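Local coordinates for extracellular solute-binding protein, family 5 (Chelativorans sp., PDB 6WM6), which binds EDTA and other aminopolycarboxylates in the periplasm, probably for delivery to an ABC transporter, at residues Gly316-Ile321 against Ser405-Ser410; Asp320-Lys325 against Ser385-Lys390; Val327-Asp332 against Val377-Gly382; Leu424-Ile429 against Thr436-Gly441; Asp488-Glu493 against Asp515-Asp520. One frame throughout, in Å; residues are numbered along the deposited sequence. Where two conformers were deposited one is given.

Contact 1. Residues Gly316-Ile321 against Ser405-Ser410; sequences GPMSDI and STLRLS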
# COMPACT_ATOMS: atom_id res chain seq x y z
N GLY A 316 14.77 -25.18 -4.39
CA GLY A 316 15.92 -24.70 -5.12
C GLY A 316 17.07 -24.36 -4.20
O GLY A 316 17.04 -24.64 -3.00
N PRO A 317 18.12 -23.74 -4.75
CA PRO A 317 19.33 -23.48 -3.95
C PRO A 317 19.07 -22.69 -2.68
O PRO A 317 19.74 -22.92 -1.66
CB PRO A 317 20.24 -22.70 -4.91
CG PRO A 317 19.76 -23.07 -6.28
CD PRO A 317 18.29 -23.36 -6.17
N MET A 318 18.14 -21.74 -2.72
CA MET A 318 17.86 -20.91 -1.54
C MET A 318 17.08 -21.63 -0.46
O MET A 318 16.80 -21.03 0.59
CB MET A 318 17.15 -19.63 -1.97
CG MET A 318 18.01 -18.75 -2.85
SD MET A 318 19.53 -18.22 -1.98
CE MET A 318 20.53 -17.92 -3.42
N SER A 319 16.73 -22.90 -0.66
CA SER A 319 16.17 -23.66 0.46
C SER A 319 17.20 -23.93 1.56
O SER A 319 16.81 -24.30 2.66
CB SER A 319 15.52 -24.96 -0.03
OG SER A 319 16.49 -25.81 -0.58
N ASP A 320 18.49 -23.73 1.30
CA ASP A 320 19.52 -23.86 2.31
C ASP A 320 19.75 -22.50 2.97
O ASP A 320 20.19 -21.55 2.31
CB ASP A 320 20.81 -24.39 1.69
CG ASP A 320 21.91 -24.62 2.73
OD1 ASP A 320 21.74 -24.33 3.93
OD2 ASP A 320 22.99 -25.13 2.34
N ILE A 321 19.44 -22.42 4.26
CA ILE A 321 19.59 -21.15 4.98
C ILE A 321 21.01 -20.62 4.92
O ILE A 321 21.22 -19.40 4.98
CB ILE A 321 19.06 -21.32 6.42
CG1 ILE A 321 18.90 -19.96 7.10
CG2 ILE A 321 19.95 -22.27 7.23
CD1 ILE A 321 18.12 -20.05 8.40
N SER A 405 23.31 -24.21 -9.15
CA SER A 405 22.69 -23.71 -10.37
C SER A 405 22.79 -22.19 -10.45
O SER A 405 22.88 -21.48 -9.45
CB SER A 405 21.22 -24.10 -10.39
OG SER A 405 21.07 -25.51 -10.42
N THR A 406 22.73 -21.70 -11.70
CA THR A 406 22.53 -20.26 -11.92
C THR A 406 21.23 -19.83 -11.25
O THR A 406 20.20 -20.50 -11.39
CB THR A 406 22.50 -19.97 -13.41
OG1 THR A 406 23.77 -20.31 -13.99
CG2 THR A 406 22.20 -18.52 -13.67
N LEU A 407 21.29 -18.73 -10.50
CA LEU A 407 20.15 -18.26 -9.73
C LEU A 407 19.22 -17.44 -10.60
O LEU A 407 19.66 -16.55 -11.33
CB LEU A 407 20.65 -17.43 -8.57
CG LEU A 407 21.63 -18.12 -7.63
CD1 LEU A 407 22.06 -17.16 -6.54
CD2 LEU A 407 21.01 -19.36 -7.02
N ARG A 408 17.93 -17.71 -10.49
CA ARG A 408 16.90 -16.98 -11.22
C ARG A 408 16.44 -15.83 -10.34
O ARG A 408 15.84 -16.05 -9.28
CB ARG A 408 15.74 -17.91 -11.54
CG ARG A 408 16.13 -19.04 -12.49
CD ARG A 408 15.19 -20.25 -12.33
NE ARG A 408 15.21 -20.80 -10.98
CZ ARG A 408 14.35 -21.71 -10.53
NH1 ARG A 408 13.40 -22.16 -11.32
NH2 ARG A 408 14.44 -22.15 -9.28
N LEU A 409 16.74 -14.60 -10.77
CA LEU A 409 16.39 -13.38 -10.05
C LEU A 409 15.36 -12.64 -10.88
O LEU A 409 15.69 -12.11 -11.94
CB LEU A 409 17.64 -12.55 -9.80
CG LEU A 409 17.47 -11.12 -9.27
CD1 LEU A 409 16.45 -11.02 -8.16
CD2 LEU A 409 18.84 -10.61 -8.81
N SER A 410 14.11 -12.65 -10.43
CA SER A 410 13.02 -12.04 -11.16
C SER A 410 12.56 -10.75 -10.48
O SER A 410 12.77 -10.52 -9.28
CB SER A 410 11.84 -13.00 -11.33
OG SER A 410 11.27 -13.36 -10.10

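Contact 2. Residues Asp320-Lys325 against Ser385-Lys390; sequences DIALRK and SEAGYK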
# COMPACT_ATOMS: atom_id res chain seq x y z
N ASP A 320 18.49 -23.73 1.30
CA ASP A 320 19.52 -23.86 2.31
C ASP A 320 19.75 -22.50 2.97
O ASP A 320 20.19 -21.55 2.31
CB ASP A 320 20.81 -24.39 1.69
CG ASP A 320 21.91 -24.62 2.73
OD1 ASP A 320 21.74 -24.33 3.93
OD2 ASP A 320 22.99 -25.13 2.34
N ILE A 321 19.44 -22.42 4.26
CA ILE A 321 19.59 -21.15 4.98
C ILE A 321 21.01 -20.62 4.92
O ILE A 321 21.22 -19.40 4.98
CB ILE A 321 19.06 -21.32 6.42
CG1 ILE A 321 18.90 -19.96 7.10
CG2 ILE A 321 19.95 -22.27 7.23
CD1 ILE A 321 18.12 -20.05 8.40
N ALA A 322 22.02 -21.49 4.83
CA ALA A 322 23.39 -21.00 4.76
C ALA A 322 23.62 -20.21 3.48
O ALA A 322 24.33 -19.19 3.49
CB ALA A 322 24.37 -22.17 4.86
N LEU A 323 23.07 -20.67 2.36
CA LEU A 323 23.23 -19.93 1.11
C LEU A 323 22.48 -18.60 1.19
O LEU A 323 22.99 -17.57 0.73
CB LEU A 323 22.77 -20.77 -0.09
CG LEU A 323 22.96 -20.10 -1.45
CD1 LEU A 323 24.42 -19.78 -1.71
CD2 LEU A 323 22.42 -20.99 -2.58
N ARG A 324 21.29 -18.60 1.80
CA ARG A 324 20.55 -17.35 1.99
C ARG A 324 21.37 -16.36 2.78
O ARG A 324 21.54 -15.19 2.37
CB ARG A 324 19.22 -17.60 2.69
CG ARG A 324 18.28 -18.48 1.89
CD ARG A 324 16.83 -18.38 2.35
NE ARG A 324 16.52 -18.72 3.74
CZ ARG A 324 16.25 -19.95 4.18
NH1 ARG A 324 16.31 -20.98 3.35
NH2 ARG A 324 15.91 -20.12 5.44
N LYS A 325 21.90 -16.79 3.93
CA LYS A 325 22.66 -15.88 4.78
C LYS A 325 23.93 -15.40 4.10
O LYS A 325 24.31 -14.23 4.24
CB LYS A 325 22.95 -16.51 6.13
CG LYS A 325 21.69 -16.70 6.95
CD LYS A 325 21.92 -17.26 8.33
CE LYS A 325 20.59 -17.28 9.06
NZ LYS A 325 20.67 -17.74 10.47
N SER A 385 31.62 -21.94 3.53
CA SER A 385 32.57 -22.99 3.86
C SER A 385 32.10 -23.79 5.06
O SER A 385 32.19 -25.03 5.07
CB SER A 385 33.93 -22.36 4.14
OG SER A 385 34.87 -23.36 4.53
N GLU A 386 31.55 -23.12 6.07
CA GLU A 386 31.10 -23.80 7.28
C GLU A 386 29.88 -24.67 7.04
O GLU A 386 29.57 -25.54 7.87
CB GLU A 386 30.84 -22.77 8.39
CG GLU A 386 32.14 -22.15 8.89
CD GLU A 386 31.94 -20.79 9.54
OE1 GLU A 386 30.81 -20.46 9.94
OE2 GLU A 386 32.94 -20.05 9.63
N ALA A 387 29.17 -24.47 5.92
CA ALA A 387 28.07 -25.35 5.54
C ALA A 387 28.47 -26.41 4.53
O ALA A 387 27.62 -27.20 4.12
CB ALA A 387 26.93 -24.48 4.97
N GLY A 388 29.74 -26.45 4.12
CA GLY A 388 30.22 -27.50 3.25
C GLY A 388 30.34 -27.14 1.79
O GLY A 388 30.72 -27.99 0.98
N TYR A 389 30.01 -25.90 1.41
CA TYR A 389 30.20 -25.49 0.03
C TYR A 389 31.68 -25.25 -0.25
O TYR A 389 32.48 -24.99 0.66
CB TYR A 389 29.45 -24.17 -0.23
CG TYR A 389 27.94 -24.25 -0.16
CD1 TYR A 389 27.26 -24.30 1.05
CD2 TYR A 389 27.18 -24.27 -1.32
CE1 TYR A 389 25.89 -24.39 1.11
CE2 TYR A 389 25.79 -24.36 -1.27
CZ TYR A 389 25.16 -24.40 -0.05
OH TYR A 389 23.78 -24.48 -0.01
N LYS A 390 32.05 -25.32 -1.52
CA LYS A 390 33.43 -25.13 -1.94
C LYS A 390 33.45 -24.39 -3.27
O LYS A 390 32.57 -24.56 -4.10
CB LYS A 390 34.16 -26.45 -2.10
CG LYS A 390 34.34 -27.21 -0.80
CD LYS A 390 35.37 -28.31 -0.94
CE LYS A 390 35.76 -28.85 0.42
NZ LYS A 390 36.92 -29.77 0.33

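Contact 3. Residues Val327-Asp332 against Val377-Gly382; sequences VLTAID and VEKAKG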
# COMPACT_ATOMS: atom_id res chain seq x y z
N VAL A 327 24.44 -15.01 0.81
CA VAL A 327 24.04 -14.02 -0.19
C VAL A 327 23.72 -12.69 0.46
O VAL A 327 24.18 -11.63 0.01
CB VAL A 327 22.87 -14.56 -1.04
CG1 VAL A 327 22.14 -13.44 -1.79
CG2 VAL A 327 23.39 -15.64 -1.99
N LEU A 328 22.94 -12.72 1.54
CA LEU A 328 22.54 -11.46 2.17
C LEU A 328 23.74 -10.74 2.78
O LEU A 328 23.79 -9.51 2.78
CB LEU A 328 21.46 -11.68 3.21
CG LEU A 328 20.13 -12.25 2.70
CD1 LEU A 328 19.10 -12.20 3.81
CD2 LEU A 328 19.69 -11.53 1.46
N THR A 329 24.72 -11.49 3.29
CA THR A 329 25.91 -10.89 3.88
C THR A 329 26.79 -10.25 2.81
O THR A 329 27.38 -9.18 3.05
CB THR A 329 26.65 -11.96 4.66
OG1 THR A 329 25.83 -12.45 5.72
CG2 THR A 329 27.96 -11.44 5.27
N ALA A 330 26.88 -10.86 1.64
CA ALA A 330 27.69 -10.32 0.55
C ALA A 330 27.07 -9.08 -0.08
O ALA A 330 27.79 -8.23 -0.62
CB ALA A 330 27.87 -11.40 -0.52
N ILE A 331 25.74 -8.95 -0.06
CA ILE A 331 25.12 -7.76 -0.62
C ILE A 331 25.59 -6.54 0.14
O ILE A 331 25.62 -6.52 1.37
CB ILE A 331 23.59 -7.92 -0.60
CG1 ILE A 331 23.17 -8.95 -1.63
CG2 ILE A 331 22.90 -6.59 -0.83
CD1 ILE A 331 21.71 -9.35 -1.56
N ASP A 332 25.97 -5.49 -0.60
CA ASP A 332 26.44 -4.23 -0.02
C ASP A 332 25.29 -3.23 -0.10
O ASP A 332 25.09 -2.60 -1.14
CB ASP A 332 27.66 -3.73 -0.80
CG ASP A 332 28.31 -2.51 -0.17
OD1 ASP A 332 27.64 -1.76 0.56
OD2 ASP A 332 29.51 -2.30 -0.44
N VAL A 377 32.31 -9.98 1.94
CA VAL A 377 32.52 -11.19 1.14
C VAL A 377 33.24 -12.26 1.94
O VAL A 377 32.90 -13.45 1.85
CB VAL A 377 33.27 -10.84 -0.16
CG1 VAL A 377 33.76 -12.11 -0.85
CG2 VAL A 377 32.37 -10.05 -1.08
N GLU A 378 34.25 -11.88 2.72
CA GLU A 378 34.99 -12.89 3.47
C GLU A 378 34.09 -13.58 4.50
O GLU A 378 34.16 -14.80 4.69
CB GLU A 378 36.24 -12.30 4.10
CG GLU A 378 37.31 -11.92 3.07
CD GLU A 378 37.64 -13.05 2.10
OE1 GLU A 378 37.84 -14.20 2.57
OE2 GLU A 378 37.67 -12.81 0.88
N LYS A 379 33.20 -12.82 5.15
CA LYS A 379 32.26 -13.46 6.07
C LYS A 379 31.30 -14.36 5.32
O LYS A 379 31.00 -15.48 5.77
CB LYS A 379 31.51 -12.40 6.88
CG LYS A 379 30.55 -12.97 7.90
CD LYS A 379 29.90 -11.88 8.74
CE LYS A 379 29.41 -12.41 10.08
NZ LYS A 379 28.33 -13.43 9.95
N ALA A 380 30.79 -13.89 4.17
CA ALA A 380 29.89 -14.71 3.37
C ALA A 380 30.56 -16.01 2.93
O ALA A 380 29.95 -17.09 2.98
CB ALA A 380 29.44 -13.92 2.15
N LYS A 381 31.83 -15.93 2.50
CA LYS A 381 32.55 -17.15 2.11
C LYS A 381 32.70 -18.08 3.31
O LYS A 381 32.61 -19.30 3.15
CB LYS A 381 33.92 -16.79 1.55
CG LYS A 381 33.89 -16.25 0.14
CD LYS A 381 35.31 -15.87 -0.30
CE LYS A 381 35.37 -15.44 -1.75
NZ LYS A 381 36.75 -15.00 -2.11
N GLY A 382 32.91 -17.52 4.50
CA GLY A 382 33.00 -18.35 5.69
C GLY A 382 31.71 -19.08 5.98
O GLY A 382 31.71 -20.26 6.33
O HOH W 1 26.05 -12.59 8.44

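Contact 4. Residues Leu424-Ile429 against Thr436-Gly441; sequences LITGYI and TDLLTG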
# COMPACT_ATOMS: atom_id res chain seq x y z
N LEU A 424 23.27 -4.87 -9.68
CA LEU A 424 24.23 -4.68 -8.60
C LEU A 424 24.35 -5.91 -7.72
O LEU A 424 25.46 -6.31 -7.33
CB LEU A 424 23.81 -3.47 -7.76
CG LEU A 424 23.98 -2.14 -8.50
CD1 LEU A 424 23.26 -1.01 -7.78
CD2 LEU A 424 25.47 -1.84 -8.63
N ILE A 425 23.22 -6.55 -7.41
CA ILE A 425 23.22 -7.75 -6.57
C ILE A 425 23.97 -8.88 -7.26
O ILE A 425 24.74 -9.61 -6.62
CB ILE A 425 21.78 -8.14 -6.18
CG1 ILE A 425 21.24 -7.10 -5.19
CG2 ILE A 425 21.73 -9.54 -5.63
CD1 ILE A 425 19.74 -7.13 -5.03
N THR A 426 23.76 -9.03 -8.57
CA THR A 426 24.54 -10.00 -9.33
C THR A 426 26.03 -9.80 -9.13
O THR A 426 26.78 -10.76 -8.92
CB THR A 426 24.18 -9.87 -10.81
OG1 THR A 426 22.81 -10.27 -10.99
CG2 THR A 426 25.09 -10.75 -11.68
N GLY A 427 26.48 -8.54 -9.17
CA GLY A 427 27.90 -8.26 -8.98
C GLY A 427 28.38 -8.53 -7.57
O GLY A 427 29.51 -8.99 -7.37
N TYR A 428 27.55 -8.25 -6.56
CA TYR A 428 27.98 -8.50 -5.18
C TYR A 428 28.21 -9.98 -4.90
O TYR A 428 29.07 -10.32 -4.08
CB TYR A 428 26.95 -7.99 -4.17
CG TYR A 428 26.59 -6.53 -4.27
CD1 TYR A 428 27.54 -5.56 -4.59
CD2 TYR A 428 25.29 -6.11 -4.05
CE1 TYR A 428 27.19 -4.22 -4.69
CE2 TYR A 428 24.94 -4.79 -4.14
CZ TYR A 428 25.88 -3.85 -4.46
OH TYR A 428 25.50 -2.54 -4.56
N ILE A 429 27.43 -10.86 -5.52
CA ILE A 429 27.53 -12.29 -5.23
C ILE A 429 28.42 -13.04 -6.20
O ILE A 429 28.70 -14.23 -5.96
CB ILE A 429 26.14 -12.96 -5.12
CG1 ILE A 429 25.42 -12.99 -6.46
CG2 ILE A 429 25.31 -12.22 -4.07
CD1 ILE A 429 24.12 -13.77 -6.41
N THR A 436 23.78 -15.34 -12.01
CA THR A 436 22.37 -15.05 -12.02
C THR A 436 21.83 -14.95 -13.44
O THR A 436 22.57 -14.68 -14.40
CB THR A 436 22.03 -13.75 -11.30
OG1 THR A 436 22.46 -12.65 -12.10
CG2 THR A 436 22.69 -13.72 -9.95
N ASP A 437 20.54 -15.21 -13.56
CA ASP A 437 19.76 -14.92 -14.76
C ASP A 437 18.70 -13.92 -14.35
O ASP A 437 17.90 -14.20 -13.45
CB ASP A 437 19.09 -16.19 -15.31
CG ASP A 437 20.02 -17.02 -16.18
OD1 ASP A 437 21.03 -16.49 -16.67
OD2 ASP A 437 19.72 -18.22 -16.37
N LEU A 438 18.71 -12.75 -14.98
CA LEU A 438 17.77 -11.68 -14.64
C LEU A 438 16.52 -11.84 -15.49
O LEU A 438 16.60 -11.88 -16.71
CB LEU A 438 18.41 -10.32 -14.87
CG LEU A 438 19.69 -10.07 -14.05
CD1 LEU A 438 20.17 -8.63 -14.21
CD2 LEU A 438 19.49 -10.39 -12.57
N LEU A 439 15.36 -11.95 -14.82
CA LEU A 439 14.10 -12.27 -15.47
C LEU A 439 13.03 -11.25 -15.13
O LEU A 439 12.90 -10.85 -13.97
CB LEU A 439 13.63 -13.67 -15.07
CG LEU A 439 14.67 -14.76 -15.31
CD1 LEU A 439 14.31 -16.01 -14.52
CD2 LEU A 439 14.82 -15.10 -16.78
N THR A 440 12.25 -10.85 -16.12
CA THR A 440 11.24 -9.83 -15.89
C THR A 440 10.09 -10.05 -16.87
O THR A 440 9.89 -11.16 -17.36
CB THR A 440 11.89 -8.43 -15.92
OG1 THR A 440 10.95 -7.42 -15.49
CG2 THR A 440 12.40 -8.11 -17.32
N GLY A 441 9.31 -9.01 -17.09
CA GLY A 441 8.12 -9.11 -17.93
C GLY A 441 6.86 -9.31 -17.12
O GLY A 441 6.88 -9.39 -15.89

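Contact 5. Residues Asp488-Glu493 against Asp515-Asp520; sequences DPKIEE and DELAMD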
# COMPACT_ATOMS: atom_id res chain seq x y z
N ASP A 488 6.77 -20.82 10.79
CA ASP A 488 7.21 -20.78 12.18
C ASP A 488 6.01 -20.48 13.07
O ASP A 488 5.55 -19.33 13.14
CB ASP A 488 8.32 -19.75 12.37
CG ASP A 488 8.98 -19.87 13.73
OD1 ASP A 488 8.39 -20.50 14.64
OD2 ASP A 488 10.11 -19.35 13.89
N PRO A 489 5.49 -21.49 13.77
CA PRO A 489 4.35 -21.22 14.67
C PRO A 489 4.65 -20.15 15.71
O PRO A 489 3.71 -19.48 16.16
CB PRO A 489 4.08 -22.59 15.31
CG PRO A 489 4.63 -23.58 14.31
CD PRO A 489 5.84 -22.92 13.72
N LYS A 490 5.90 -19.98 16.12
CA LYS A 490 6.22 -18.93 17.10
C LYS A 490 6.02 -17.54 16.51
O LYS A 490 5.48 -16.65 17.17
CB LYS A 490 7.65 -19.12 17.60
CG LYS A 490 8.10 -18.14 18.67
CD LYS A 490 7.18 -18.15 19.89
CE LYS A 490 7.77 -17.30 21.02
NZ LYS A 490 6.89 -17.28 22.23
N ILE A 491 6.45 -17.33 15.26
CA ILE A 491 6.18 -16.06 14.59
C ILE A 491 4.68 -15.81 14.54
O ILE A 491 4.22 -14.68 14.80
CB ILE A 491 6.80 -16.05 13.19
CG1 ILE A 491 8.33 -15.96 13.31
CG2 ILE A 491 6.23 -14.89 12.34
CD1 ILE A 491 9.05 -16.01 11.99
N GLU A 492 3.90 -16.84 14.20
CA GLU A 492 2.45 -16.65 14.08
C GLU A 492 1.83 -16.31 15.43
O GLU A 492 0.96 -15.45 15.51
CB GLU A 492 1.82 -17.91 13.47
CG GLU A 492 2.44 -18.25 12.14
CD GLU A 492 1.70 -19.34 11.38
OE1 GLU A 492 0.57 -19.68 11.78
OE2 GLU A 492 2.26 -19.83 10.39
N GLU A 493 2.28 -16.97 16.49
CA GLU A 493 1.78 -16.69 17.82
C GLU A 493 2.08 -15.25 18.22
O GLU A 493 1.22 -14.55 18.78
CB GLU A 493 2.39 -17.68 18.81
CG GLU A 493 2.09 -17.40 20.28
CD GLU A 493 2.85 -18.34 21.21
OE1 GLU A 493 3.79 -19.01 20.74
OE2 GLU A 493 2.49 -18.42 22.40
N ASP A 515 9.91 -9.90 14.23
CA ASP A 515 10.84 -9.32 13.28
C ASP A 515 12.22 -9.93 13.44
O ASP A 515 12.90 -10.25 12.45
CB ASP A 515 10.88 -7.80 13.48
CG ASP A 515 11.40 -7.01 12.30
OD1 ASP A 515 11.41 -7.50 11.13
OD2 ASP A 515 11.79 -5.85 12.52
N GLU A 516 12.67 -10.14 14.69
CA GLU A 516 13.96 -10.78 14.93
C GLU A 516 13.98 -12.18 14.34
O GLU A 516 14.92 -12.56 13.63
CB GLU A 516 14.25 -10.84 16.44
CG GLU A 516 14.28 -9.48 17.16
CD GLU A 516 15.57 -8.71 17.04
OE1 GLU A 516 16.56 -9.24 16.53
OE2 GLU A 516 15.59 -7.52 17.49
N LEU A 517 12.96 -12.98 14.62
CA LEU A 517 12.91 -14.36 14.12
C LEU A 517 12.81 -14.38 12.60
O LEU A 517 13.40 -15.24 11.94
CB LEU A 517 11.74 -15.10 14.75
CG LEU A 517 11.83 -15.34 16.25
CD1 LEU A 517 10.53 -15.91 16.79
CD2 LEU A 517 13.00 -16.25 16.61
N ALA A 518 12.04 -13.48 12.01
CA ALA A 518 11.93 -13.44 10.56
C ALA A 518 13.27 -13.11 9.92
O ALA A 518 13.64 -13.69 8.90
CB ALA A 518 10.87 -12.43 10.16
N MET A 519 14.03 -12.19 10.51
CA MET A 519 15.34 -11.89 9.98
C MET A 519 16.32 -13.03 10.20
O MET A 519 17.18 -13.26 9.33
CB MET A 519 15.84 -10.59 10.59
CG MET A 519 15.00 -9.39 10.15
SD MET A 519 14.73 -9.27 8.35
CE MET A 519 16.43 -9.09 7.95
N ASP A 520 16.20 -13.78 11.30
CA ASP A 520 17.03 -14.95 11.49
C ASP A 520 16.87 -15.93 10.33
O ASP A 520 17.82 -16.62 9.93
CB ASP A 520 16.64 -15.69 12.79
CG ASP A 520 17.05 -14.96 14.05
OD1 ASP A 520 17.91 -14.05 14.01
OD2 ASP A 520 16.50 -15.34 15.11

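Contact 1. Residues Gly316-Ile321 against Ser405-Ser410
Pro317 and Met318 meet Leu407 in a purely apolar contact, with the two methyls of the leucine shared between them. CD2 of Leu407 lies beside the proline ring, 4.0 Å from Pro317 CG, and the two side chains run past one another in opposing senses. Met318 comes in crosswise instead, its chain nearly perpendicular to the leucine, so that the end methyl alone makes the touch: Met318 CE is 3.6 Å from Leu407 CD1. A bend at chi2 (-61°) lets the methionine, whose CB does not point at the strand, swing its thioether across to it. Ser405 CB comes only loosely near Pro317 CG.

This packing sets a single turn of 3-10 helix, just ahead of helix 321-330, on a strand of the mixed sheet of an alpha/beta lobe, as in periplasmic binding proteins. Strand 407-410 lies between strands 436-439 and 456-462, and Leu456 of the latter also touches Met318.

The polar groups are satisfied elsewhere. Within 316-321 the carbonyl O of Gly316 is gripped twice by Ser319: by the backbone N and by the hydroxyl, with Ser319 OG 2.7 Å from Gly316 O and nearly in line with the C=O bond. Arg408, beside the leucine on the strand, turns its charge to a salt bridge with Asp455 and a hydrogen bond to the carbonyl of Gly452.

Contact 2. Residues Asp320-Lys325 against Ser385-Lys390
Asp320 and Tyr389 are brought together by their first torsions. CG of the aspartate stands anti to the backbone N (chi1 -177°), which carries the carboxylate out toward the tyrosine, while CG of Tyr389 is anti to its own carbonyl carbon (chi1 -67°) and sends the ring back to meet it. The two side chains come from opposite directions. The phenol hydroxyl donates to the carboxylate, with Tyr389 OH 2.6 Å from Asp320 OD2, reaching that oxygen on its anti side and 30° out of the carboxylate plane. Relative to the ring, the oxygen lies at the edge and in plane, and it also comes within 3.2 Å of Tyr389 CE1.

The other carboxylate oxygen is used along the chain: Ala322 N donates to Asp320 OD1 at 3.0 Å, coming from well above the carboxylate plane. With one oxygen held by the phenol and the other by a helix N-H, rotation of the group is fixed from two directions.

Apolar contacts flank the polar pair. Ala322 CB and Ala387 CB press together at 3.4 Å, tighter than usual for two methyl carbons, and Leu323 CB packs obliquely against the phenol end, 3.8 Å from Tyr389 OH.

The arrangement joins two standard helix ends: an Asp N-cap opening helix 321-330, and a Schellman motif at Gly388 closing helix 377-386, whose following tyrosine reaches across to that cap.

Contact 3. Residues Val327-Asp332 against Val377-Gly382
Ala330 and Thr329 pack against Ala380 at a close meeting of two helices, 321-330 and 377-386, in an alpha/beta lobe of the periplasmic binding protein fold. The CA atoms of Thr329 and Ala380 stand 5.5 Å apart, consistent with small residues at the approach, and those of Ala330 and Val377 4.9 Å, the valine pointing its side chain away from the first helix. On this tight side the methyls meet directly, with Ala330 CB 4.0 Å from Ala380 CB. The threonine methyl fits against the backbone of the second helix, Thr329 CG2 lying 3.9 Å from Ala380 N. It can do so because CG2 is anti to the backbone N, which leaves OG1 on the other branch, beside that N (chi1 -62°).

The first helix is also covered on its sheet side: Val327, Leu328 and Ile331 touch Met309, and Leu328 and Ile331 also Phe525. Leu432 touches Ala380.

The other flank is looser. Exposed Lys379 runs across the threonine at about a right angle, the aliphatic part of its chain sharing the methyl that Ala380 touches; Lys379 CD is 4.0 Å from Thr329 CG2. Its last bond then kinks (chi4 -64°), bringing the ammonium round to the hydroxyl side. There Thr329 OG1, already bonded to the carbonyl O of Lys325 one turn back, takes a hydrogen bond from a water at 2.7 Å, and that same water accepts from Lys379 NZ at 2.9 Å.

Contact 4. Residues Leu424-Ile429 against Thr436-Gly441
Thr436 and Thr426 bury most of the surface here, and they join their hydroxyls inside a beta-alpha-beta unit made of strand 407-410, helix 416-429 and strand 436-439. Segment 424-429 of the helix and strand 436-439 run almost antiparallel, at 172°, with their axes 9.5 Å apart, as expected when a helix carries the chain back between two parallel neighbours of a sheet.

At the centre Thr426 OG1 and Thr436 OG1 are hydrogen-bonded at 2.6 Å. The strand threonine places its oxygen between its backbone N and carbonyl carbon, the crowded position (chi1 72°), which aims it at the helix. In the helix Thr426 OG1 is also bonded to the carbonyl O of Ala422, so that one hydroxyl serves both its own helical turn and the strand. The methyl of Thr426 also lies near the strand hydroxyl, with Thr426 CG2 3.3 Å from Thr436 OG1. Replacing Thr426 with a valine would keep a branch of similar bulk, but the hydroxyl of Thr436 would probably be left without its mate and the polar link between helix and strand would be lost.

Ile429, the third contributor, meets the other branch of the strand threonine: Ile429 CD1 lies 3.8 Å from Thr436 CG2, and beyond it the isoleucine touches Leu407 of the neighbouring strand. Further along the strand Leu438 leans back over the helix threonine, its methyl CD2 3.7 Å from Thr426 OG1.

Contact 5. Residues Asp488-Glu493 against Asp515-Asp520
Where Ile491 and Lys490 meet Leu517 no ring takes part, and the flat group nearest the interface is the carboxylate of Asp488. It caps the start of its own helix: Lys490 N donates to Asp488 OD1 at 2.9 Å, from a position 42° out of the carboxylate plane, an N-cap bond.

The contact proper is aliphatic. Ile491 and Leu517 lie alongside one another, their chains pointing in opposing senses, with Ile491 CG1 3.8 Å from Leu517 CB. The isoleucine's long branch, set anti to the carbonyl carbon (chi1 -71°), continues past the leucine until Ile491 CD1 stands 3.9 Å from Ala518 N. Crossing the leucine obliquely, Lys490 gives a methylene, CG, to Leu517 CD1 at 3.8 Å before its ammonium turns away. With alanine in place of Ile491, Leu517 CB and Ala518 would lose the long branch packed on them, and a gap would probably open between the helices.

On the second helix Glu516 and Asp520 direct their charges elsewhere, into salt bridges with Arg370. With the axes of 489-493 and 515-520 9.8 Å apart and crossing at -152°, the pair has the geometry of an antiparallel alpha-alpha hairpin, formed by consecutive helices 489-499 and 504-521.

Overall arrangement
From the N terminus, the chain leaves strand 305-311 and enters 316-332, from which contacts 1, 2 and 3 all start. Their loops close in reverse order: contact 3 first, at 377-382, then contact 2 at 385-390, the end of the same helix and the turn after it, and last contact 1 at strand 407-410, enclosing the other two. Contact 4 follows in series as a short local loop, and its strand 436-439 adjoins 407-410 in the sheet; Tyr428 and Ile425 of its helix also touch 327-332. Contact 5 closes separately, further toward the C terminus, yet Asp520 at its far end touches Ile321 and Lys325, bringing this hairpin against helix 321-330.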